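PDB 3PRN: porin from Rhodobacter blasticus, which forms trimeric outer-membrane channels through which small hydrophilic solutes, up to about 0.6 kDa, diffuse passively. Local coordinates for residues V15-R18 with E23-I26; D86-S91 with G165-W170; S105-A110 with A276-A281; A179-D184 with D190-F195. The protein carries 1 engineered substitution. All blocks are in the same frame, centred on the assembly; numbering follows the deposited sequence.

Contact 1: residues V15-R18 with E23-I26; sequences VEDR and EDTI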
loop_
_atom_site.group_PDB
_atom_site.type_symbol
_atom_site.label_atom_id
_atom_site.label_comp_id
_atom_site.label_asym_id
_atom_site.label_seq_id
_atom_site.Cartn_x
_atom_site.Cartn_y
_atom_site.Cartn_z
ATOM N N VAL A 15 -5.072 30.698 4.845
ATOM C CA VAL A 15 -3.771 31.311 5.036
ATOM C C VAL A 15 -3.839 32.705 4.358
ATOM O O VAL A 15 -4.013 32.735 3.136
ATOM C CB VAL A 15 -2.619 30.554 4.382
ATOM C CG1 VAL A 15 -1.368 31.435 4.550
ATOM C CG2 VAL A 15 -2.439 29.200 5.052
ATOM N N GLU A 16 -3.872 33.731 5.188
ATOM C CA GLU A 16 -4.010 35.092 4.644
ATOM C C GLU A 16 -2.915 35.372 3.609
ATOM O O GLU A 16 -1.749 35.070 3.870
ATOM C CB GLU A 16 -3.950 36.117 5.754
ATOM C CG GLU A 16 -4.243 37.526 5.200
ATOM C CD GLU A 16 -4.369 38.527 6.349
ATOM O OE1 GLU A 16 -3.576 38.400 7.335
ATOM O OE2 GLU A 16 -5.241 39.415 6.241
ATOM N N ASP A 17 -3.337 35.862 2.438
ATOM C CA ASP A 17 -2.433 36.170 1.337
ATOM C C ASP A 17 -1.391 35.099 1.091
ATOM O O ASP A 17 -0.174 35.331 1.118
ATOM C CB ASP A 17 -1.753 37.529 1.511
ATOM C CG ASP A 17 -2.715 38.687 1.648
ATOM O OD1 ASP A 17 -3.826 38.737 1.039
ATOM O OD2 ASP A 17 -2.349 39.622 2.434
ATOM N N ARG A 18 -1.868 33.886 0.792
ATOM C CA ARG A 18 -1.026 32.728 0.558
ATOM C C ARG A 18 -0.020 32.875 -0.562
ATOM O O ARG A 18 1.051 32.241 -0.535
ATOM C CB ARG A 18 -1.980 31.563 0.231
ATOM C CG ARG A 18 -1.460 30.191 0.536
ATOM C CD ARG A 18 -2.437 29.157 0.000
ATOM N NE ARG A 18 -3.501 28.826 0.944
ATOM C CZ ARG A 18 -3.462 27.861 1.869
ATOM N NH1 ARG A 18 -2.376 27.122 2.044
ATOM N NH2 ARG A 18 -4.526 27.636 2.642
ATOM N N GLU A 23 -5.439 30.561 -4.185
ATOM C CA GLU A 23 -6.595 30.696 -3.319
ATOM C C GLU A 23 -6.102 30.744 -1.870
ATOM O O GLU A 23 -5.301 29.902 -1.484
ATOM C CB GLU A 23 -7.494 29.446 -3.396
ATOM C CG GLU A 23 -8.461 29.393 -4.541
ATOM C CD GLU A 23 -9.373 30.608 -4.645
ATOM O OE1 GLU A 23 -9.614 31.272 -3.614
ATOM O OE2 GLU A 23 -9.839 30.894 -5.771
ATOM N N ASP A 24 -6.592 31.629 -1.044
ATOM C CA ASP A 24 -6.168 31.669 0.335
ATOM C C ASP A 24 -6.803 30.512 1.143
ATOM O O ASP A 24 -6.183 30.039 2.075
ATOM C CB ASP A 24 -6.750 32.956 0.988
ATOM C CG ASP A 24 -5.822 34.156 0.728
ATOM O OD1 ASP A 24 -4.692 33.988 0.249
ATOM O OD2 ASP A 24 -6.294 35.251 1.111
ATOM N N THR A 25 -8.017 30.174 0.732
ATOM C CA THR A 25 -8.728 29.106 1.432
ATOM C C THR A 25 -8.764 27.822 0.618
ATOM O O THR A 25 -9.150 27.846 -0.578
ATOM C CB THR A 25 -10.167 29.579 1.744
ATOM O OG1 THR A 25 -10.151 30.620 2.749
ATOM C CG2 THR A 25 -10.999 28.447 2.377
ATOM N N ILE A 26 -8.278 26.705 1.166
ATOM C CA ILE A 26 -8.409 25.445 0.425
ATOM C C ILE A 26 -9.107 24.365 1.304
ATOM O O ILE A 26 -9.260 24.572 2.499
ATOM C CB ILE A 26 -7.055 24.857 -0.012
ATOM C CG1 ILE A 26 -6.217 24.519 1.216
ATOM C CG2 ILE A 26 -6.364 25.779 -0.998
ATOM C CD1 ILE A 26 -4.943 23.777 0.903
#

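Contact 2: residues D86-S91 with G165-W170; sequences DTAFDS and GIAADW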
loop_
_atom_site.group_PDB
_atom_site.type_symbol
_atom_site.label_atom_id
_atom_site.label_comp_id
_atom_site.label_asym_id
_atom_site.label_seq_id
_atom_site.Cartn_x
_atom_site.Cartn_y
_atom_site.Cartn_z
ATOM N N ASP A 86 10.232 6.532 17.012
ATOM C CA ASP A 86 9.807 7.724 17.712
ATOM C C ASP A 86 11.004 8.218 18.537
ATOM O O ASP A 86 11.660 7.436 19.239
ATOM C CB ASP A 86 8.623 7.447 18.681
ATOM C CG ASP A 86 7.364 7.250 17.850
ATOM O OD1 ASP A 86 6.884 8.246 17.184
ATOM O OD2 ASP A 86 6.815 6.091 17.785
ATOM N N THR A 87 11.281 9.503 18.441
ATOM C CA THR A 87 12.437 10.102 19.133
ATOM C C THR A 87 12.033 10.792 20.440
ATOM O O THR A 87 10.877 11.127 20.716
ATOM C CB THR A 87 13.100 11.152 18.244
ATOM O OG1 THR A 87 12.163 12.165 17.915
ATOM C CG2 THR A 87 13.637 10.571 16.934
ATOM N N ALA A 88 13.051 10.945 21.296
ATOM C CA ALA A 88 12.761 11.518 22.614
ATOM C C ALA A 88 12.163 12.908 22.597
ATOM O O ALA A 88 11.127 13.168 23.244
ATOM C CB ALA A 88 14.043 11.459 23.451
ATOM N N PHE A 89 12.694 13.816 21.783
ATOM C CA PHE A 89 12.182 15.195 21.798
ATOM C C PHE A 89 10.751 15.253 21.260
ATOM O O PHE A 89 9.968 16.142 21.624
ATOM C CB PHE A 89 13.119 16.060 20.939
ATOM C CG PHE A 89 13.032 17.545 21.196
ATOM C CD1 PHE A 89 13.710 18.092 22.307
ATOM C CD2 PHE A 89 12.316 18.380 20.369
ATOM C CE1 PHE A 89 13.649 19.479 22.551
ATOM C CE2 PHE A 89 12.220 19.763 20.610
ATOM C CZ PHE A 89 12.900 20.291 21.712
ATOM N N ASP A 90 10.412 14.296 20.391
ATOM C CA ASP A 90 9.077 14.275 19.805
ATOM C C ASP A 90 8.123 13.495 20.689
ATOM O O ASP A 90 6.922 13.695 20.517
ATOM C CB ASP A 90 9.144 13.675 18.387
ATOM C CG ASP A 90 7.845 13.832 17.565
ATOM O OD1 ASP A 90 7.384 14.940 17.332
ATOM O OD2 ASP A 90 7.275 12.808 17.122
ATOM N N SER A 91 8.604 12.633 21.595
ATOM C CA SER A 91 7.635 11.843 22.355
ATOM C C SER A 91 7.309 12.321 23.762
ATOM O O SER A 91 6.302 11.871 24.291
ATOM C CB SER A 91 8.229 10.409 22.501
ATOM O OG SER A 91 8.422 9.884 21.183
ATOM N N GLY A 165 19.188 11.741 21.799
ATOM C CA GLY A 165 18.161 12.449 22.558
ATOM C C GLY A 165 17.832 11.775 23.872
ATOM O O GLY A 165 17.735 10.538 23.976
ATOM N N ILE A 166 17.445 12.612 24.842
ATOM C CA ILE A 166 16.933 12.023 26.099
ATOM C C ILE A 166 15.810 12.862 26.638
ATOM O O ILE A 166 15.795 14.112 26.512
ATOM C CB ILE A 166 18.074 11.847 27.123
ATOM C CG1 ILE A 166 17.496 11.314 28.443
ATOM C CG2 ILE A 166 18.781 13.145 27.401
ATOM C CD1 ILE A 166 18.595 10.604 29.227
ATOM N N ALA A 167 14.842 12.257 27.294
ATOM C CA ALA A 167 13.712 12.960 27.843
ATOM C C ALA A 167 13.038 12.200 28.979
ATOM O O ALA A 167 13.095 10.993 29.099
ATOM C CB ALA A 167 12.655 13.274 26.743
ATOM N N ALA A 168 12.315 12.966 29.790
ATOM C CA ALA A 168 11.506 12.417 30.860
ATOM C C ALA A 168 10.327 13.304 31.170
ATOM O O ALA A 168 10.288 14.521 30.906
ATOM C CB ALA A 168 12.384 12.194 32.117
ATOM N N ASP A 169 9.242 12.691 31.609
ATOM C CA ASP A 169 8.094 13.405 32.089
ATOM C C ASP A 169 7.544 12.671 33.336
ATOM O O ASP A 169 7.819 11.502 33.658
ATOM C CB ASP A 169 7.007 13.696 31.089
ATOM C CG ASP A 169 6.512 12.469 30.338
ATOM O OD1 ASP A 169 5.937 11.572 30.992
ATOM O OD2 ASP A 169 6.716 12.388 29.109
ATOM N N TRP A 170 6.752 13.454 34.059
ATOM C CA TRP A 170 6.252 13.008 35.354
ATOM C C TRP A 170 4.962 13.752 35.619
ATOM O O TRP A 170 4.816 14.943 35.355
ATOM C CB TRP A 170 7.307 13.308 36.460
ATOM C CG TRP A 170 6.660 13.004 37.801
ATOM C CD1 TRP A 170 6.583 11.776 38.407
ATOM C CD2 TRP A 170 5.949 13.923 38.629
ATOM N NE1 TRP A 170 5.847 11.889 39.557
ATOM C CE2 TRP A 170 5.447 13.193 39.718
ATOM C CE3 TRP A 170 5.672 15.292 38.545
ATOM C CZ2 TRP A 170 4.694 13.782 40.737
ATOM C CZ3 TRP A 170 4.926 15.887 39.550
ATOM C CH2 TRP A 170 4.451 15.127 40.637
#

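Contact 3: residues S105-A110 with A276-A281; sequences SSFGDA and ANETVA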
loop_
_atom_site.group_PDB
_atom_site.type_symbol
_atom_site.label_atom_id
_atom_site.label_comp_id
_atom_site.label_asym_id
_atom_site.label_seq_id
_atom_site.Cartn_x
_atom_site.Cartn_y
_atom_site.Cartn_z
ATOM N N SER A 105 -2.223 22.369 15.069
ATOM C CA SER A 105 -1.077 23.249 14.782
ATOM C C SER A 105 -0.996 24.385 15.828
ATOM O O SER A 105 -1.967 24.756 16.511
ATOM C CB SER A 105 -1.213 23.867 13.393
ATOM O OG SER A 105 -2.344 24.719 13.359
ATOM N N SER A 106 0.232 24.912 15.971
ATOM C CA SER A 106 0.497 25.990 16.899
ATOM C C SER A 106 1.878 26.590 16.583
ATOM O O SER A 106 2.873 25.855 16.502
ATOM C CB SER A 106 0.532 25.481 18.367
ATOM O OG SER A 106 0.954 26.502 19.264
ATOM N N PHE A 107 1.875 27.932 16.530
ATOM C CA PHE A 107 3.171 28.651 16.440
ATOM C C PHE A 107 3.915 28.479 17.767
ATOM O O PHE A 107 5.150 28.669 17.806
ATOM C CB PHE A 107 2.912 30.132 16.148
ATOM C CG PHE A 107 2.398 30.368 14.750
ATOM C CD1 PHE A 107 3.273 30.106 13.673
ATOM C CD2 PHE A 107 1.141 30.863 14.489
ATOM C CE1 PHE A 107 2.855 30.325 12.353
ATOM C CE2 PHE A 107 0.750 31.087 13.174
ATOM C CZ PHE A 107 1.603 30.829 12.112
ATOM N N GLY A 108 3.223 28.107 18.830
ATOM C CA GLY A 108 3.879 27.911 20.123
ATOM C C GLY A 108 4.616 26.587 20.249
ATOM O O GLY A 108 5.247 26.354 21.300
ATOM N N ASP A 109 4.567 25.719 19.215
ATOM C CA ASP A 109 5.368 24.491 19.233
ATOM C C ASP A 109 6.838 24.921 19.025
ATOM O O ASP A 109 7.091 26.015 18.472
ATOM C CB ASP A 109 4.959 23.646 18.020
ATOM C CG ASP A 109 3.710 22.805 18.250
ATOM O OD1 ASP A 109 3.161 22.708 19.382
ATOM O OD2 ASP A 109 3.264 22.180 17.245
ATOM N N ALA A 110 7.797 24.143 19.422
ATOM C CA ALA A 110 9.213 24.435 19.291
ATOM C C ALA A 110 9.585 24.808 17.856
ATOM O O ALA A 110 9.193 24.126 16.893
ATOM C CB ALA A 110 10.003 23.207 19.699
ATOM N N ALA A 276 5.704 36.371 12.238
ATOM C CA ALA A 276 5.901 37.329 11.152
ATOM C C ALA A 276 4.555 37.890 10.724
ATOM O O ALA A 276 4.323 38.216 9.567
ATOM C CB ALA A 276 6.586 36.656 9.959
ATOM N N ASN A 277 3.635 37.982 11.677
ATOM C CA ASN A 277 2.309 38.461 11.388
ATOM C C ASN A 277 1.459 37.622 10.438
ATOM O O ASN A 277 0.419 38.163 9.991
ATOM C CB ASN A 277 2.453 39.873 10.717
ATOM C CG ASN A 277 1.372 40.776 11.303
ATOM O OD1 ASN A 277 0.941 40.539 12.441
ATOM N ND2 ASN A 277 0.890 41.773 10.605
ATOM N N GLU A 278 1.791 36.391 10.100
ATOM C CA GLU A 278 0.924 35.576 9.252
ATOM C C GLU A 278 -0.397 35.307 9.995
ATOM O O GLU A 278 -0.408 35.071 11.211
ATOM C CB GLU A 278 1.488 34.138 9.132
ATOM C CG GLU A 278 2.961 34.081 8.768
ATOM C CD GLU A 278 3.833 33.911 9.997
ATOM O OE1 GLU A 278 3.724 34.752 10.965
ATOM O OE2 GLU A 278 4.663 32.933 10.069
ATOM N N THR A 279 -1.497 35.325 9.278
ATOM C CA THR A 279 -2.805 34.986 9.868
ATOM C C THR A 279 -3.288 33.664 9.227
ATOM O O THR A 279 -3.280 33.498 8.021
ATOM C CB THR A 279 -3.827 36.085 9.613
ATOM O OG1 THR A 279 -3.328 37.322 10.096
ATOM C CG2 THR A 279 -5.159 35.812 10.315
ATOM N N VAL A 280 -3.624 32.716 10.106
ATOM C CA VAL A 280 -4.082 31.417 9.621
ATOM C C VAL A 280 -5.367 31.034 10.369
ATOM O O VAL A 280 -5.546 31.437 11.538
ATOM C CB VAL A 280 -3.046 30.296 9.745
ATOM C CG1 VAL A 280 -1.771 30.674 8.972
ATOM C CG2 VAL A 280 -2.652 29.974 11.173
ATOM N N ALA A 281 -6.260 30.317 9.719
ATOM C CA ALA A 281 -7.458 29.846 10.394
ATOM C C ALA A 281 -7.833 28.452 9.832
ATOM O O ALA A 281 -7.544 28.171 8.660
ATOM C CB ALA A 281 -8.649 30.784 10.200
#

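Contact 4: residues A179-D184 with D190-F195; sequences AAYTTD and DNDIAF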
loop_
_atom_site.group_PDB
_atom_site.type_symbol
_atom_site.label_atom_id
_atom_site.label_comp_id
_atom_site.label_asym_id
_atom_site.label_seq_id
_atom_site.Cartn_x
_atom_site.Cartn_y
_atom_site.Cartn_z
ATOM N N ALA A 179 10.930 17.375 30.515
ATOM C CA ALA A 179 12.173 18.009 30.061
ATOM C C ALA A 179 12.764 17.097 28.981
ATOM O O ALA A 179 12.548 15.860 29.014
ATOM C CB ALA A 179 13.102 18.129 31.266
ATOM N N ALA A 180 13.510 17.690 28.092
ATOM C CA ALA A 180 14.128 16.943 27.007
ATOM C C ALA A 180 15.379 17.682 26.556
ATOM O O ALA A 180 15.391 18.913 26.568
ATOM C CB ALA A 180 13.162 16.816 25.840
ATOM N N TYR A 181 16.338 16.929 26.046
ATOM C CA TYR A 181 17.572 17.492 25.528
ATOM C C TYR A 181 18.038 16.607 24.376
ATOM O O TYR A 181 18.018 15.374 24.560
ATOM C CB TYR A 181 18.636 17.480 26.671
ATOM C CG TYR A 181 19.957 18.043 26.196
ATOM C CD1 TYR A 181 20.100 19.421 26.055
ATOM C CD2 TYR A 181 21.033 17.245 25.903
ATOM C CE1 TYR A 181 21.301 19.989 25.632
ATOM C CE2 TYR A 181 22.247 17.795 25.516
ATOM C CZ TYR A 181 22.360 19.153 25.344
ATOM O OH TYR A 181 23.560 19.718 24.927
ATOM N N THR A 182 18.458 17.140 23.290
ATOM C CA THR A 182 18.910 16.426 22.124
ATOM C C THR A 182 20.148 17.067 21.536
ATOM O O THR A 182 20.101 18.275 21.266
ATOM C CB THR A 182 17.796 16.451 21.009
ATOM O OG1 THR A 182 16.674 15.757 21.569
ATOM C CG2 THR A 182 18.263 15.746 19.752
ATOM N N THR A 183 21.226 16.309 21.331
ATOM C CA THR A 183 22.422 16.890 20.750
ATOM C C THR A 183 22.465 16.538 19.264
ATOM O O THR A 183 22.005 15.458 18.806
ATOM C CB THR A 183 23.712 16.440 21.475
ATOM O OG1 THR A 183 23.781 15.016 21.361
ATOM C CG2 THR A 183 23.647 16.649 22.980
ATOM N N ASP A 184 22.940 17.470 18.470
ATOM C CA ASP A 184 23.072 17.368 17.033
ATOM C C ASP A 184 21.706 16.966 16.408
ATOM O O ASP A 184 21.600 16.100 15.550
ATOM C CB ASP A 184 24.113 16.385 16.595
ATOM C CG ASP A 184 25.542 16.731 17.005
ATOM O OD1 ASP A 184 25.881 17.897 17.233
ATOM O OD2 ASP A 184 26.332 15.768 17.083
ATOM N N ASP A 190 26.209 20.676 16.202
ATOM C CA ASP A 190 26.052 21.685 17.194
ATOM C C ASP A 190 24.642 22.228 17.345
ATOM O O ASP A 190 24.452 23.216 18.078
ATOM C CB ASP A 190 27.028 22.862 16.976
ATOM C CG ASP A 190 28.479 22.384 17.130
ATOM O OD1 ASP A 190 28.797 21.542 18.003
ATOM O OD2 ASP A 190 29.331 22.858 16.328
ATOM N N ASN A 191 23.657 21.581 16.712
ATOM C CA ASN A 191 22.262 22.049 16.880
ATOM C C ASN A 191 21.753 21.398 18.150
ATOM O O ASN A 191 21.132 20.321 18.064
ATOM C CB ASN A 191 21.489 21.608 15.633
ATOM C CG ASN A 191 20.058 22.077 15.651
ATOM O OD1 ASN A 191 19.738 23.131 16.208
ATOM N ND2 ASN A 191 19.157 21.273 15.043
ATOM N N ASP A 192 22.077 21.902 19.328
ATOM C CA ASP A 192 21.686 21.262 20.563
ATOM C C ASP A 192 20.434 21.939 21.110
ATOM O O ASP A 192 20.382 23.173 21.265
ATOM C CB ASP A 192 22.807 21.209 21.597
ATOM C CG ASP A 192 24.095 20.651 21.036
ATOM O OD1 ASP A 192 24.109 19.721 20.208
ATOM O OD2 ASP A 192 25.191 21.205 21.385
ATOM N N ILE A 193 19.367 21.156 21.317
ATOM C CA ILE A 193 18.097 21.778 21.668
ATOM C C ILE A 193 17.596 21.283 23.000
ATOM O O ILE A 193 18.021 20.227 23.474
ATOM C CB ILE A 193 17.071 21.565 20.522
ATOM C CG1 ILE A 193 16.775 20.054 20.315
ATOM C CG2 ILE A 193 17.604 22.226 19.263
ATOM C CD1 ILE A 193 15.691 19.841 19.244
ATOM N N ALA A 194 16.716 22.035 23.652
ATOM C CA ALA A 194 16.273 21.591 24.976
ATOM C C ALA A 194 14.869 22.125 25.241
ATOM O O ALA A 194 14.493 23.136 24.686
ATOM C CB ALA A 194 17.180 22.060 26.107
ATOM N N PHE A 195 14.168 21.457 26.102
ATOM C CA PHE A 195 12.822 21.792 26.464
ATOM C C PHE A 195 12.608 21.562 27.953
ATOM O O PHE A 195 13.052 20.565 28.535
ATOM C CB PHE A 195 11.853 20.862 25.689
ATOM C CG PHE A 195 10.503 20.673 26.312
ATOM C CD1 PHE A 195 9.638 21.760 26.470
ATOM C CD2 PHE A 195 10.025 19.397 26.620
ATOM C CE1 PHE A 195 8.354 21.591 26.960
ATOM C CE2 PHE A 195 8.756 19.224 27.153
ATOM C CZ PHE A 195 7.895 20.299 27.284
#

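Contact 1: residues V15-R18 with E23-I26
Arg18 and Asp24 hold together the loop end of the hairpin formed by strands 2-15 and 25-39, the first two of the porin barrel. The arginine chain runs out with CG anti to its own N (chi1 -154°) and then bends at chi3, which brings the guanidinium round to the Asp24 backbone rather than its carboxylate. NE and NH2 both donate to Asp24 O, at 3.2 and 3.0 Å; this oxygen lies close to the guanidinium plane, while both nitrogens stand above the carbonyl plane. Asp24 O also accepts from Val15 N (3.1 Å). Ile26 crosses the arginine side chain at about a right angle and places its CD1 over one guanidinium face, with Val15 CG2 over the opposite face. NH2 also reaches Gln13 OE1, so a long side chain with several N-H groups suits this place. Cutting Arg18 back to alanine would probably leave Asp24 O with Val15 N as its one donor from residues 15-18 and strip Ile26 of the guanidinium beside it. Asp24 turns its carboxylate back to the loop, where OD2 takes a weak bond from Asp17 N. Arg18 N meets Asp24 OD1 at 2.9 Å on the syn side, tilted 32° out of the carboxylate plane.

Contact 2: residues D86-S91 with G165-W170
Ala88, the first residue of the short helix 88-91, rests its methyl on the backbone of strand 163-171, in the place where the long loop after strand 78-83 folds inward against the barrel wall. Its CB lies 3.8 Å from Gly165 C and 4.0 Å from Ala167 CB, and the Ala167 methyl also touches Ala88 O at 3.8 Å. Small residues suit this seam: a beta carbon on Gly165 would come about 3.5 Å from Ala88 CB. The larger side chains of the helix turn elsewhere. In Phe89, chi1 of -161° swings the ring away from the backbone N, and it packs on Ala180, Thr182, Ile193 and Phe195. Thr87 stands at the N-cap position, and its OG1 bonds Phe115 O. At the other end of the turn Ser91, with chi1 at -60°, folds OG back over the helix to Thr87 O, 2.8 Å away and above that carbonyl's plane. Further along the strand, Asp169 OD2 accepts from Ala93 N of the loop and is also bonded to Tyr145 OH of the neighbouring wall strand. With no hydrogen bond between residues 86-91 and 165-170, their attachment is one of close-fitting small groups; the directional bonds lie within the turn itself or run to residues outside, such as Ser147 OG to Ala88 N.

Contact 3: residues S105-A110 with A276-A281
Phe107 reaches out from the inward-folded loop to Val280 in strand 279-288 and Glu278 just before it. The apolar part of the contact is slender: Phe107 CE2 lies 4.1 Å from Val280 CG2, the two side chains approaching from opposite directions. A flat, long aromatic suits the position because the backbones are far apart, with the CA atoms of Phe107 and Glu278 separated by 10.2 Å. Phe275 also packs against the ring.

The second interaction sets the aromatic ring beside a carboxylate. Phe107 CE1 is 3.9 Å from Glu278 OE2, with ring and carboxylate planes turned 40° apart. Glu278 is bent at chi2 (97°), which curls its carboxylate back so that OE1 accepts from Ala276 N at 2.9 Å while OE2 is left near the phenyl carbons.

Hydrogen bonds serve each segment separately. Ser106 OG takes the N-H of Gly108 at 2.8 Å, an ST turn, and Asp109 N bonds Ser106 O across a type I beta turn. Glycine fits at 108, since a beta carbon there would crowd Ser106 OG. This compact turn carries Phe107 at its second position, and Phe107 N is held by Tyr240 OH.

Further links from this stretch to the wall run from Ser105 OG to Gln272 and from Gly108 O to Thr225. The whole is characteristic of the general porin fold, in which the long third loop folds into the barrel and narrows the pore; here its turn at 106-109 spans toward the last strand through one aromatic side chain.

Contact 4: residues A179-D184 with D190-F195
Ala179 begins its side of the antiparallel hairpin of strands 175-183 and 193-200 with a CA-H...O contact to Phe195 O. Ala180 then forms a hydrogen-bonded pair with Phe195, its N and O each 2.9 Å from the partner's O and N, and its methyl meets the edge of the Phe195 ring at CD2. A small residue suits this spot, since Phe89 packs there too. Tyr181 points to the other side of the sheet with Ala194, whose CB lies at the edge of the tyrosine ring, 3.9 Å from CD1. Extended away from its backbone N (chi1 179°), the ring slants along the neighbouring strand, and OH comes within 3.7 Å of Asp192 CB. Thr182 pairs with Ile193 through two more backbone bonds, and its CB rests on Ile193 CG1, 3.8 Å away. Beyond it, Thr183 sets CB against Asp192 OD1. Asp184, its backbone left-handed, donates N to Asp192 OD1 at 3.1 Å, nearly end-on, and receives Asp190 N on OD1 at 3.0 Å. A leucine in place of Asp192 would probably leave Asp184 N without this acceptor and loosen the hairpin's end. Regular backbone bonding thus gives way to carboxylates capturing peptide N-H groups; with Asp184 OD1 and Asp192 OD1 only 3.9 Å apart, these bonds probably help offset the repulsion between the two acids.

How the contacts relate
All four contacts reach the same closed sheet, but at different depths. Contact 2 is the buried one; contact 4 is partly buried, and contacts 1 and 3 lie at the surface. Contacts 1 and 4 each close a hairpin of successive strands, with aspartates receiving backbone N-H groups, whereas contacts 2 and 3 set the inward loop against the wall by packing without cross-segment hydrogen bonds. Contact 2 uses strand 163-171, and contact 4 begins on its neighbour 175-183, joined to it by Ile166 N to Tyr181 O; Phe89, from the helix of contact 2, packs on the hairpin of contact 4. Contact 1 adjoins contact 3 through Glu16 and Thr279, where the last strand meets the first and completes the barrel.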